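Local coordinates for protein 3-hydroxyisobutyryl-CoA hydrolase (Mycobacterium thermoresistibile, PDB 4HDT) that probably hydrolyses 3-hydroxyisobutyryl-CoA to 3-hydroxyisobutyrate and free coenzyme A, and belongs to the crotonase-like (enoyl-CoA hydratase/isomerase) family, at residues G36-M41 / F92-L97; S110-I115 / R130-T135; I115-G120 / K137-E142; Y155-A160 / M183-H188. One frame throughout, in Å; residues are numbered along the deposited sequence. Where two conformers were deposited one is given.

All four contacts are largely buried; contact 3 lies nearest the middle of the chain, about 5 Å between centres against about 14 Å for contact 1. Contacts 2 and 3 hold successive parts of the same two stretches, share I115 and are joined by a probable hydrogen bond from K137 N to G114 O (2.8 Å). Both are parallel strand pairs tied by backbone hydrogen bonds, to which contact 2 adds a carboxylate-hydroxyl bond, T133 OG1 to D113 OD1. Contacts 1 and 4 instead rely on apolar side chains, helix on helix in contact 1, helix on loop with a bridging water in contact 4. M138 touches F185, linking contacts 3 and 4; E94 touches G119, linking 1 and 3.

Contact 1 (G36-M41 / F92-L97); sequences GMVTTM and FDEYRL
V38 carries the tightest part of this helix-helix contact. Its CG1, anti to the backbone N (chi1 162°), is turned onto the backbone of the other helix, where it rests 3.7 Å from E94 CA and equally close to E94 N. The same methyl approaches CB of D93, so it covers the D93-E94 peptide rather than meeting a single side chain. One turn on from D93, L97 has its CG anti to its own backbone N; its CD2 reaches between V38 and M41, at 3.9 Å from V38 O and 4.0 Å from M41 CB. V38 and M41 are three residues apart and thus lie on one side of their helix, and L97 CD2 touches both. At the more exposed end T39 and D93 cross obliquely, and T39 CG2 comes 4.0 Å from D93 OD2.

The second shell fixes this last carboxylate: OD2 is hydrogen-bonded to H35 NE2 and OD1 forms a salt bridge with R89. T39 OG1 is in turn bonded to H35 O. Because H35 binds a zinc ion together with E86, D93 is a second-shell residue of that metal site. Beneath the apolar end, M41 and L97 both pack on V123. With axes 9.4 Å apart and N-to-C directions 38° apart, helices 35-49 and 85-103 make a roughly parallel helix pair within the crotonase-type fold.

Contact 2 (S110-I115 / R130-T135); sequences SIMDGI and RVVTDT
Two faces of a parallel strand pair can be told apart here by their side chains. On one, I111 and V131 lie side by side and point the same way, with I111 CD1 4.2 Å from V131 CB. On the other, M112 and R130 run alongside: the M112 chain bends at chi3 (-73°), which sets its CE 3.6 Å from R130 CB. The guanidinium of R130 leads off to G184 O and A125 O, with a salt bridge from NH2 to D187, and S110 OG bonds to G124 O. Backbone hydrogen bonds hold V131: its N donates to S110 O (2.9 Å) and its O accepts from M112 N (2.8 Å), each nearly along the C=O axis.

Beyond the strands D113 crosses T133 obliquely and accepts from T133 OG1 at 2.8 Å, using the anti lone pair of OD1. T133 OG1 also takes T135 N at 3.0 Å, an ST turn that places T135 OG1 for a weak bond from G114 N. D113 OD1 is shared with H192 ND1, and H192 binds zinc with E64.

Strands 108-112 and 129-132 are adjacent in the larger sheet: strand 56-61 flanks the first, strand 188-189 the second, and helix 195-205 covers the I111-V131 face.

Contact 3 (I115-G120 / K137-E142); sequences IVMGGG and KMAMPE
Strands 115-117 and 137-139 form the small two-stranded parallel sheet of the crotonase-like fold, and the first strand runs directly into helix 119-124 through a run of three glycines. In this family the peptide NH groups at the start of that helix commonly contribute to the oxyanion hole that holds the thioester carbonyl.

The strands are nearly parallel, with 7° between their directions, and three hydrogen bonds join them. V116 N donates to K137 O at 3.0 Å in an almost straight bond (168°), although the N lies above the carbonyl plane. The other two donors lie in the plane of their acceptor carbonyls: A139 N to V116 O and, at 3.1 Å, G118 N to A139 O. V116 O also receives a CA-H...O contact from M138 CA at 3.1 Å.

M117 and A139 share one face. M117 CG, anti to the carbonyl carbon, lies 3.6 Å from A139 CB, and an extended chi2 carries SD on to 4.2 Å from P141 CG, the two groups crossing obliquely; the bend at chi3 only turns CE. V116 and M138 share the other face, where M138 also packs on V121.

G118, at positive phi (55°), is the N-cap residue, and just beyond it G120 N bonds back to M117 O at 2.9 Å. The bend at chi2 brings M140 SD back toward G118. E142 also bends at chi2, in the opposite sense, and its OE2 lies 3.3 Å from G118 CA.

Contact 4 (Y155-A160 / M183-H188); sequences YLLSRA and MGFADH
M183, at the end of helix 177-183, opens the contact with its aliphatic chain: M183 CG lies 3.9 Å from A160 CB. Its carbonyl O faces the same residue, 3.5 Å from A160 CA in a CA-H...O contact. One water donates to both M183 O and L156 O, at 2.8 Å from each oxygen, so its two protons bridge a pair of acceptors that cannot bond each other. L156 O is then gripped twice, since R159 N also donates to it. G184 follows with positive phi and closes the helix in a Schellman motif; its O lies 4.0 Å from L156 CD2.

F185 comes next, with CG anti to its carbonyl carbon (chi1 -80°), which turns the ring toward helix 153-158. L156 CB sits over one face in a CH-pi contact, 3.9 Å from the ring centroid and 23° off the normal. L157 instead meets the edge, its CD2 3.7 Å from F185 CZ. Farther on, D187 makes a salt bridge with R130, and H188 begins strand 188-189.

Cohesion therefore rests on the F185 ring, met over a face by L156 and at an edge by L157, and on A160 against M183, while the buried carbonyls of L156 and M183 are satisfied through a shared water rather than by a direct bond.

Contact 1 (G36-M41 / F92-L97)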
loop_
_atom_site.group_PDB
_atom_site.type_symbol
_atom_site.label_atom_id
_atom_site.label_comp_id
_atom_site.label_asym_id
_atom_site.label_seq_id
_atom_site.Cartn_x
_atom_site.Cartn_y
_atom_site.Cartn_z
ATOM N N GLY A 36 16.652 0.370 -6.594
ATOM C CA GLY A 36 17.410 -0.852 -6.746
ATOM C C GLY A 36 16.722 -2.121 -6.270
ATOM O O GLY A 36 16.769 -3.170 -6.924
ATOM N N MET A 37 16.041 -2.020 -5.135
ATOM C CA MET A 37 15.316 -3.181 -4.612
ATOM C C MET A 37 14.165 -3.574 -5.526
ATOM O O MET A 37 13.925 -4.777 -5.763
ATOM C CB MET A 37 14.805 -2.880 -3.187
ATOM C CG MET A 37 15.925 -2.698 -2.160
ATOM S SD MET A 37 15.450 -1.870 -0.633
ATOM C CE MET A 37 14.414 -3.084 0.184
ATOM N N VAL A 38 13.408 -2.572 -5.966
ATOM C CA VAL A 38 12.335 -2.787 -6.960
ATOM C C VAL A 38 12.859 -3.479 -8.219
ATOM O O VAL A 38 12.290 -4.477 -8.675
ATOM C CB VAL A 38 11.619 -1.445 -7.257
ATOM C CG1 VAL A 38 10.822 -1.486 -8.538
ATOM C CG2 VAL A 38 10.766 -1.046 -6.056
ATOM N N THR A 39 13.977 -3.001 -8.784
ATOM C CA THR A 39 14.466 -3.630 -10.012
ATOM C C THR A 39 15.001 -5.060 -9.790
ATOM O O THR A 39 14.836 -5.919 -10.631
ATOM C CB THR A 39 15.498 -2.716 -10.699
ATOM O OG1 THR A 39 16.535 -2.413 -9.781
ATOM C CG2 THR A 39 14.875 -1.464 -11.110
ATOM N N THR A 40 15.618 -5.326 -8.636
ATOM C CA THR A 40 16.027 -6.677 -8.286
ATOM C C THR A 40 14.817 -7.631 -8.237
ATOM O O THR A 40 14.830 -8.724 -8.816
ATOM C CB THR A 40 16.797 -6.698 -6.953
ATOM O OG1 THR A 40 18.039 -6.004 -7.148
ATOM C CG2 THR A 40 17.105 -8.132 -6.514
ATOM N N MET A 41 13.772 -7.220 -7.531
ATOM C CA MET A 41 12.575 -8.059 -7.425
ATOM C C MET A 41 12.024 -8.335 -8.811
ATOM O O MET A 41 11.698 -9.464 -9.134
ATOM C CB MET A 41 11.494 -7.419 -6.566
ATOM C CG MET A 41 11.839 -7.404 -5.089
ATOM S SD MET A 41 10.541 -6.666 -4.054
ATOM C CE MET A 41 9.190 -7.790 -4.300
ATOM N N PHE A 92 7.413 4.269 -12.218
ATOM C CA PHE A 92 7.214 3.502 -13.448
ATOM C C PHE A 92 7.598 2.025 -13.235
ATOM O O PHE A 92 6.819 1.119 -13.515
ATOM C CB PHE A 92 8.025 4.155 -14.584
ATOM C CG PHE A 92 7.661 3.709 -15.962
ATOM C CD1 PHE A 92 8.285 2.639 -16.546
ATOM C CD2 PHE A 92 6.731 4.410 -16.694
ATOM C CE1 PHE A 92 7.956 2.230 -17.840
ATOM C CE2 PHE A 92 6.385 4.018 -17.971
ATOM C CZ PHE A 92 6.991 2.921 -18.541
ATOM N N ASP A 93 8.789 1.769 -12.723
ATOM C CA ASP A 93 9.273 0.427 -12.464
ATOM C C ASP A 93 8.510 -0.249 -11.309
ATOM O O ASP A 93 8.203 -1.438 -11.363
ATOM C CB ASP A 93 10.778 0.450 -12.165
ATOM C CG ASP A 93 11.619 0.739 -13.398
ATOM O OD1 ASP A 93 11.182 0.460 -14.569
ATOM O OD2 ASP A 93 12.772 1.239 -13.236
ATOM N N GLU A 94 8.183 0.524 -10.274
ATOM C CA GLU A 94 7.489 -0.042 -9.128
ATOM C C GLU A 94 6.078 -0.490 -9.488
ATOM O O GLU A 94 5.674 -1.589 -9.117
ATOM C CB GLU A 94 7.415 0.960 -7.981
ATOM C CG GLU A 94 6.790 0.403 -6.704
ATOM C CD GLU A 94 6.647 1.453 -5.635
ATOM O OE1 GLU A 94 6.322 2.599 -6.008
ATOM O OE2 GLU A 94 6.835 1.161 -4.435
ATOM N N TYR A 95 5.373 0.337 -10.227
ATOM C CA TYR A 95 3.985 0.011 -10.567
ATOM C C TYR A 95 3.956 -1.145 -11.561
ATOM O O TYR A 95 3.077 -2.002 -11.505
ATOM C CB TYR A 95 3.170 1.191 -11.070
ATOM C CG TYR A 95 3.026 2.383 -10.101
ATOM C CD1 TYR A 95 3.551 2.362 -8.815
ATOM C CD2 TYR A 95 2.401 3.524 -10.511
ATOM C CE1 TYR A 95 3.465 3.460 -7.973
ATOM C CE2 TYR A 95 2.290 4.631 -9.676
ATOM C CZ TYR A 95 2.849 4.617 -8.433
ATOM O OH TYR A 95 2.752 5.779 -7.688
ATOM N N ARG A 96 4.911 -1.221 -12.469
ATOM C CA ARG A 96 5.027 -2.405 -13.291
ATOM C C ARG A 96 5.282 -3.696 -12.480
ATOM O O ARG A 96 4.706 -4.755 -12.774
ATOM C CB ARG A 96 6.109 -2.181 -14.371
ATOM C CG ARG A 96 5.613 -1.272 -15.508
ATOM C CD ARG A 96 6.749 -0.638 -16.340
ATOM N NE ARG A 96 7.649 -1.611 -16.904
ATOM C CZ ARG A 96 7.521 -2.180 -18.111
ATOM N NH1 ARG A 96 6.484 -1.889 -18.897
ATOM N NH2 ARG A 96 8.422 -3.066 -18.543
ATOM N N LEU A 97 6.105 -3.598 -11.449
ATOM C CA LEU A 97 6.332 -4.707 -10.550
ATOM C C LEU A 97 5.039 -5.076 -9.817
ATOM O O LEU A 97 4.703 -6.266 -9.707
ATOM C CB LEU A 97 7.437 -4.370 -9.534
ATOM C CG LEU A 97 7.606 -5.325 -8.317
ATOM C CD1 LEU A 97 7.998 -6.719 -8.755
ATOM C CD2 LEU A 97 8.615 -4.771 -7.300
#

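Contact 2 (S110-I115 / R130-T135)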
loop_
_atom_site.group_PDB
_atom_site.type_symbol
_atom_site.label_atom_id
_atom_site.label_comp_id
_atom_site.label_asym_id
_atom_site.label_seq_id
_atom_site.Cartn_x
_atom_site.Cartn_y
_atom_site.Cartn_z
ATOM N N SER A 110 3.380 -13.842 0.421
ATOM C CA SER A 110 3.968 -12.645 1.051
ATOM C C SER A 110 3.751 -12.721 2.537
ATOM O O SER A 110 2.668 -13.119 3.012
ATOM C CB SER A 110 3.395 -11.385 0.513
ATOM O OG SER A 110 1.989 -11.377 0.665
ATOM N N ILE A 111 4.817 -12.435 3.279
ATOM C CA ILE A 111 4.768 -12.447 4.748
ATOM C C ILE A 111 4.670 -11.025 5.269
ATOM O O ILE A 111 5.662 -10.363 5.566
ATOM C CB ILE A 111 5.974 -13.176 5.391
ATOM C CG1 ILE A 111 6.224 -14.547 4.747
ATOM C CG2 ILE A 111 5.801 -13.260 6.910
ATOM C CD1 ILE A 111 5.094 -15.510 4.888
ATOM N N MET A 112 3.423 -10.563 5.362
ATOM C CA MET A 112 3.128 -9.179 5.735
ATOM C C MET A 112 2.983 -9.119 7.264
ATOM O O MET A 112 1.939 -8.803 7.831
ATOM C CB MET A 112 1.861 -8.733 4.974
ATOM C CG MET A 112 2.122 -8.514 3.479
ATOM S SD MET A 112 0.743 -7.771 2.596
ATOM C CE MET A 112 -0.324 -9.189 2.580
ATOM N N ASP A 113 4.112 -9.359 7.900
ATOM C CA ASP A 113 4.286 -9.355 9.347
ATOM C C ASP A 113 4.669 -7.958 9.799
ATOM O O ASP A 113 5.253 -7.174 9.062
ATOM C CB ASP A 113 5.404 -10.336 9.641
ATOM C CG ASP A 113 5.767 -10.405 11.087
ATOM O OD1 ASP A 113 4.922 -10.526 11.953
ATOM O OD2 ASP A 113 6.982 -10.360 11.344
ATOM N N GLY A 114 4.264 -7.593 10.998
ATOM C CA GLY A 114 4.663 -6.311 11.557
ATOM C C GLY A 114 4.243 -5.098 10.738
ATOM O O GLY A 114 3.172 -5.069 10.121
ATOM N N ILE A 115 5.098 -4.103 10.694
ATOM C CA ILE A 115 4.797 -2.870 9.954
ATOM C C ILE A 115 4.796 -3.150 8.436
ATOM O O ILE A 115 5.784 -3.609 7.890
ATOM C CB ILE A 115 5.842 -1.782 10.296
ATOM C CG1 ILE A 115 5.710 -1.364 11.766
ATOM C CG2 ILE A 115 5.686 -0.570 9.395
ATOM C CD1 ILE A 115 6.867 -0.525 12.277
ATOM N N ARG A 130 -1.335 -14.424 0.712
ATOM C CA ARG A 130 -0.984 -13.237 1.498
ATOM C C ARG A 130 -1.199 -13.524 2.968
ATOM O O ARG A 130 -2.323 -13.789 3.386
ATOM C CB ARG A 130 -1.854 -12.071 1.065
ATOM C CG ARG A 130 -1.666 -11.691 -0.426
ATOM C CD ARG A 130 -2.679 -10.704 -0.937
ATOM N NE ARG A 130 -4.044 -11.236 -0.830
ATOM C CZ ARG A 130 -5.128 -10.481 -0.958
ATOM N NH1 ARG A 130 -5.016 -9.201 -1.274
ATOM N NH2 ARG A 130 -6.341 -10.998 -0.775
ATOM N N VAL A 131 -0.104 -13.512 3.699
ATOM C CA VAL A 131 -0.112 -13.928 5.127
ATOM C C VAL A 131 0.105 -12.707 6.022
ATOM O O VAL A 131 1.026 -11.885 5.783
ATOM C CB VAL A 131 0.994 -14.956 5.402
ATOM C CG1 VAL A 131 1.025 -15.353 6.870
ATOM C CG2 VAL A 131 0.837 -16.193 4.487
ATOM N N VAL A 132 -0.771 -12.550 7.000
ATOM C CA VAL A 132 -0.594 -11.542 8.053
ATOM C C VAL A 132 -0.513 -12.231 9.392
ATOM O O VAL A 132 -0.761 -13.434 9.504
ATOM C CB VAL A 132 -1.722 -10.479 8.054
ATOM C CG1 VAL A 132 -1.603 -9.537 6.855
ATOM C CG2 VAL A 132 -3.085 -11.152 8.054
ATOM N N THR A 133 -0.096 -11.487 10.426
ATOM C CA THR A 133 0.169 -12.085 11.722
ATOM C C THR A 133 -0.486 -11.255 12.826
ATOM O O THR A 133 -1.153 -10.248 12.542
ATOM C CB THR A 133 1.685 -12.113 12.037
ATOM O OG1 THR A 133 2.136 -10.757 12.326
ATOM C CG2 THR A 133 2.497 -12.686 10.890
ATOM N N ASP A 134 -0.241 -11.640 14.074
ATOM C CA ASP A 134 -0.761 -10.897 15.192
ATOM C C ASP A 134 -0.015 -9.579 15.476
ATOM O O ASP A 134 -0.422 -8.842 16.397
ATOM C CB ASP A 134 -0.837 -11.755 16.447
ATOM C CG ASP A 134 0.451 -12.455 16.785
ATOM O OD1 ASP A 134 1.386 -12.416 15.962
ATOM O OD2 ASP A 134 0.530 -13.061 17.887
ATOM N N THR A 135 1.079 -9.323 14.762
ATOM C CA THR A 135 1.810 -8.049 14.921
ATOM C C THR A 135 1.601 -7.137 13.739
ATOM O O THR A 135 2.123 -6.008 13.721
ATOM C CB THR A 135 3.331 -8.274 15.096
ATOM O OG1 THR A 135 3.861 -8.804 13.855
ATOM C CG2 THR A 135 3.591 -9.232 16.272
#

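Contact 3 (I115-G120 / K137-E142)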
loop_
_atom_site.group_PDB
_atom_site.type_symbol
_atom_site.label_atom_id
_atom_site.label_comp_id
_atom_site.label_asym_id
_atom_site.label_seq_id
_atom_site.Cartn_x
_atom_site.Cartn_y
_atom_site.Cartn_z
ATOM N N ILE A 115 5.098 -4.103 10.694
ATOM C CA ILE A 115 4.797 -2.870 9.954
ATOM C C ILE A 115 4.796 -3.150 8.436
ATOM O O ILE A 115 5.784 -3.609 7.890
ATOM C CB ILE A 115 5.842 -1.782 10.296
ATOM C CG1 ILE A 115 5.710 -1.364 11.766
ATOM C CG2 ILE A 115 5.686 -0.570 9.395
ATOM C CD1 ILE A 115 6.867 -0.525 12.277
ATOM N N VAL A 116 3.691 -2.848 7.771
ATOM C CA VAL A 116 3.551 -3.041 6.333
ATOM C C VAL A 116 2.758 -1.832 5.805
ATOM O O VAL A 116 1.535 -1.718 5.982
ATOM C CB VAL A 116 2.768 -4.338 6.014
ATOM C CG1 VAL A 116 2.720 -4.533 4.506
ATOM C CG2 VAL A 116 3.360 -5.595 6.668
ATOM N N MET A 117 3.425 -0.866 5.197
ATOM C CA MET A 117 2.760 0.399 4.844
ATOM C C MET A 117 3.215 0.879 3.458
ATOM O O MET A 117 4.348 0.669 3.085
ATOM C CB MET A 117 2.993 1.491 5.912
ATOM C CG MET A 117 2.301 1.282 7.271
ATOM S SD MET A 117 2.385 2.783 8.273
ATOM C CE MET A 117 4.134 2.805 8.556
ATOM N N GLY A 118 2.279 1.503 2.727
ATOM C CA GLY A 118 2.561 2.147 1.443
ATOM C C GLY A 118 3.199 1.174 0.486
ATOM O O GLY A 118 2.637 0.137 0.154
ATOM N N GLY A 119 4.410 1.463 0.046
ATOM C CA GLY A 119 5.079 0.507 -0.847
ATOM C C GLY A 119 5.198 -0.919 -0.378
ATOM O O GLY A 119 5.267 -1.831 -1.171
ATOM N N GLY A 120 5.172 -1.154 0.951
ATOM C CA GLY A 120 5.144 -2.517 1.483
ATOM C C GLY A 120 3.840 -3.249 1.171
ATOM O O GLY A 120 3.834 -4.422 0.862
ATOM N N LYS A 137 0.716 -4.354 11.375
ATOM C CA LYS A 137 0.222 -2.972 11.440
ATOM C C LYS A 137 0.308 -2.454 10.025
ATOM O O LYS A 137 1.387 -2.052 9.557
ATOM C CB LYS A 137 1.018 -2.131 12.453
ATOM C CG LYS A 137 0.810 -2.691 13.868
ATOM C CD LYS A 137 1.436 -1.860 14.954
ATOM C CE LYS A 137 1.191 -2.474 16.332
ATOM N NZ LYS A 137 2.030 -3.710 16.597
ATOM N N MET A 138 -0.836 -2.501 9.326
ATOM C CA MET A 138 -0.889 -2.202 7.891
ATOM C C MET A 138 -1.554 -0.869 7.677
ATOM O O MET A 138 -2.505 -0.530 8.361
ATOM C CB MET A 138 -1.634 -3.319 7.140
ATOM C CG MET A 138 -1.560 -3.220 5.610
ATOM S SD MET A 138 -2.293 -4.625 4.731
ATOM C CE MET A 138 -1.263 -5.981 5.194
ATOM N N ALA A 139 -1.061 -0.097 6.727
ATOM C CA ALA A 139 -1.654 1.202 6.464
ATOM C C ALA A 139 -1.312 1.713 5.093
ATOM O O ALA A 139 -0.320 1.273 4.482
ATOM C CB ALA A 139 -1.213 2.234 7.500
ATOM N N MET A 140 -2.177 2.607 4.595
ATOM C CA MET A 140 -1.890 3.473 3.449
ATOM C C MET A 140 -1.936 4.917 3.951
ATOM O O MET A 140 -2.966 5.584 3.908
ATOM C CB MET A 140 -2.889 3.209 2.302
ATOM C CG MET A 140 -2.844 1.772 1.778
ATOM S SD MET A 140 -1.277 1.307 1.021
ATOM C CE MET A 140 -1.220 2.397 -0.423
ATOM N N PRO A 141 -0.805 5.398 4.485
ATOM C CA PRO A 141 -0.758 6.671 5.224
ATOM C C PRO A 141 -0.377 7.917 4.406
ATOM O O PRO A 141 -0.061 8.988 4.981
ATOM C CB PRO A 141 0.343 6.365 6.220
ATOM C CG PRO A 141 1.315 5.630 5.390
ATOM C CD PRO A 141 0.501 4.722 4.520
ATOM N N GLU A 142 -0.499 7.784 3.094
ATOM C CA GLU A 142 -0.011 8.758 2.127
ATOM C C GLU A 142 -0.532 10.175 2.369
ATOM O O GLU A 142 0.169 11.151 2.222
ATOM C CB GLU A 142 -0.355 8.274 0.716
ATOM C CG GLU A 142 0.543 7.112 0.252
ATOM C CD GLU A 142 0.149 5.730 0.720
ATOM O OE1 GLU A 142 -0.890 5.558 1.406
ATOM O OE2 GLU A 142 0.835 4.736 0.296
#

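Contact 4 (Y155-A160 / M183-H188)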
loop_
_atom_site.group_PDB
_atom_site.type_symbol
_atom_site.label_atom_id
_atom_site.label_comp_id
_atom_site.label_asym_id
_atom_site.label_seq_id
_atom_site.Cartn_x
_atom_site.Cartn_y
_atom_site.Cartn_z
ATOM N N TYR A 155 -6.848 0.250 -6.126
ATOM C CA TYR A 155 -7.520 -0.982 -6.550
ATOM C C TYR A 155 -7.954 -1.794 -5.299
ATOM O O TYR A 155 -9.105 -2.260 -5.211
ATOM C CB TYR A 155 -6.535 -1.749 -7.444
ATOM C CG TYR A 155 -6.961 -3.125 -7.922
ATOM C CD1 TYR A 155 -6.758 -4.246 -7.140
ATOM C CD2 TYR A 155 -7.451 -3.299 -9.197
ATOM C CE1 TYR A 155 -7.090 -5.503 -7.583
ATOM C CE2 TYR A 155 -7.801 -4.554 -9.637
ATOM C CZ TYR A 155 -7.628 -5.644 -8.815
ATOM O OH TYR A 155 -7.921 -6.901 -9.288
ATOM N N LEU A 156 -7.068 -1.974 -4.331
ATOM C CA LEU A 156 -7.428 -2.721 -3.131
ATOM C C LEU A 156 -8.439 -1.968 -2.254
ATOM O O LEU A 156 -9.441 -2.544 -1.810
ATOM C CB LEU A 156 -6.197 -3.063 -2.319
ATOM C CG LEU A 156 -5.213 -4.010 -3.005
ATOM C CD1 LEU A 156 -3.877 -3.938 -2.285
ATOM C CD2 LEU A 156 -5.774 -5.419 -3.108
ATOM N N LEU A 157 -8.234 -0.678 -2.079
ATOM C CA LEU A 157 -9.106 0.107 -1.199
ATOM C C LEU A 157 -10.527 0.123 -1.746
ATOM O O LEU A 157 -11.511 0.010 -0.979
ATOM C CB LEU A 157 -8.573 1.521 -1.007
ATOM C CG LEU A 157 -7.272 1.650 -0.200
ATOM C CD1 LEU A 157 -6.602 2.968 -0.540
ATOM C CD2 LEU A 157 -7.543 1.520 1.317
ATOM N N SER A 158 -10.653 0.282 -3.070
ATOM C CA SER A 158 -11.993 0.383 -3.690
ATOM C C SER A 158 -12.757 -0.938 -3.617
ATOM O O SER A 158 -13.988 -0.898 -3.786
ATOM C CB SER A 158 -11.950 0.891 -5.141
ATOM O OG SER A 158 -11.253 0.004 -6.004
ATOM N N ARG A 159 -12.065 -2.053 -3.353
ATOM C CA ARG A 159 -12.652 -3.412 -3.286
ATOM C C ARG A 159 -12.964 -3.878 -1.855
ATOM O O ARG A 159 -13.514 -4.960 -1.668
ATOM C CB ARG A 159 -11.751 -4.399 -4.033
ATOM C CG ARG A 159 -11.887 -4.282 -5.574
ATOM C CD ARG A 159 -10.829 -5.042 -6.358
ATOM N NE ARG A 159 -11.092 -4.972 -7.809
ATOM C CZ ARG A 159 -10.889 -3.876 -8.546
ATOM N NH1 ARG A 159 -10.422 -2.752 -7.989
ATOM N NH2 ARG A 159 -11.153 -3.911 -9.853
ATOM N N ALA A 160 -12.611 -3.067 -0.862
ATOM C CA ALA A 160 -12.859 -3.410 0.543
ATOM C C ALA A 160 -14.375 -3.337 0.789
ATOM O O ALA A 160 -15.088 -2.613 0.064
ATOM C CB ALA A 160 -12.139 -2.450 1.457
ATOM N N MET A 183 -10.591 -6.650 4.777
ATOM C CA MET A 183 -10.593 -5.656 3.713
ATOM C C MET A 183 -10.108 -6.194 2.370
ATOM O O MET A 183 -10.171 -5.469 1.392
ATOM C CB MET A 183 -9.846 -4.393 4.120
ATOM C CG MET A 183 -10.744 -3.432 4.927
ATOM S SD MET A 183 -10.040 -1.767 4.890
ATOM C CE MET A 183 -8.592 -2.265 5.777
ATOM N N GLY A 184 -9.681 -7.459 2.319
ATOM C CA GLY A 184 -9.242 -8.033 1.052
ATOM C C GLY A 184 -7.811 -7.733 0.718
ATOM O O GLY A 184 -7.390 -7.904 -0.418
ATOM N N PHE A 185 -7.047 -7.339 1.744
ATOM C CA PHE A 185 -5.589 -7.057 1.573
ATOM C C PHE A 185 -4.725 -8.281 1.889
ATOM O O PHE A 185 -3.518 -8.306 1.633
ATOM C CB PHE A 185 -5.142 -5.904 2.485
ATOM C CG PHE A 185 -5.458 -4.513 1.976
ATOM C CD1 PHE A 185 -6.761 -4.117 1.704
ATOM C CD2 PHE A 185 -4.461 -3.562 1.814
ATOM C CE1 PHE A 185 -7.072 -2.841 1.278
ATOM C CE2 PHE A 185 -4.768 -2.264 1.377
ATOM C CZ PHE A 185 -6.081 -1.885 1.122
ATOM N N ALA A 186 -5.341 -9.304 2.486
ATOM C CA ALA A 186 -4.632 -10.536 2.839
ATOM C C ALA A 186 -5.626 -11.689 2.915
ATOM O O ALA A 186 -6.834 -11.453 2.944
ATOM C CB ALA A 186 -3.889 -10.369 4.171
ATOM N N ASP A 187 -5.075 -12.884 3.005
ATOM C CA ASP A 187 -5.814 -14.148 2.887
ATOM C C ASP A 187 -5.766 -15.015 4.184
ATOM O O ASP A 187 -6.753 -15.685 4.508
ATOM C CB ASP A 187 -5.209 -14.953 1.748
ATOM C CG ASP A 187 -5.212 -14.203 0.405
ATOM O OD1 ASP A 187 -6.340 -13.793 -0.040
ATOM O OD2 ASP A 187 -4.106 -14.076 -0.196
ATOM N N HIS A 188 -4.603 -15.081 4.839
ATOM C CA HIS A 188 -4.339 -16.083 5.880
ATOM C C HIS A 188 -3.650 -15.405 7.076
ATOM O O HIS A 188 -2.933 -14.421 6.908
ATOM C CB HIS A 188 -3.424 -17.183 5.385
ATOM C CG HIS A 188 -3.880 -17.820 4.098
ATOM N ND1 HIS A 188 -4.963 -18.646 4.043
ATOM C CD2 HIS A 188 -3.405 -17.717 2.835
ATOM C CE1 HIS A 188 -5.147 -19.047 2.791
ATOM N NE2 HIS A 188 -4.215 -18.493 2.039
HETATM O O HOH W 1 -9.712 -5.249 -1.320
#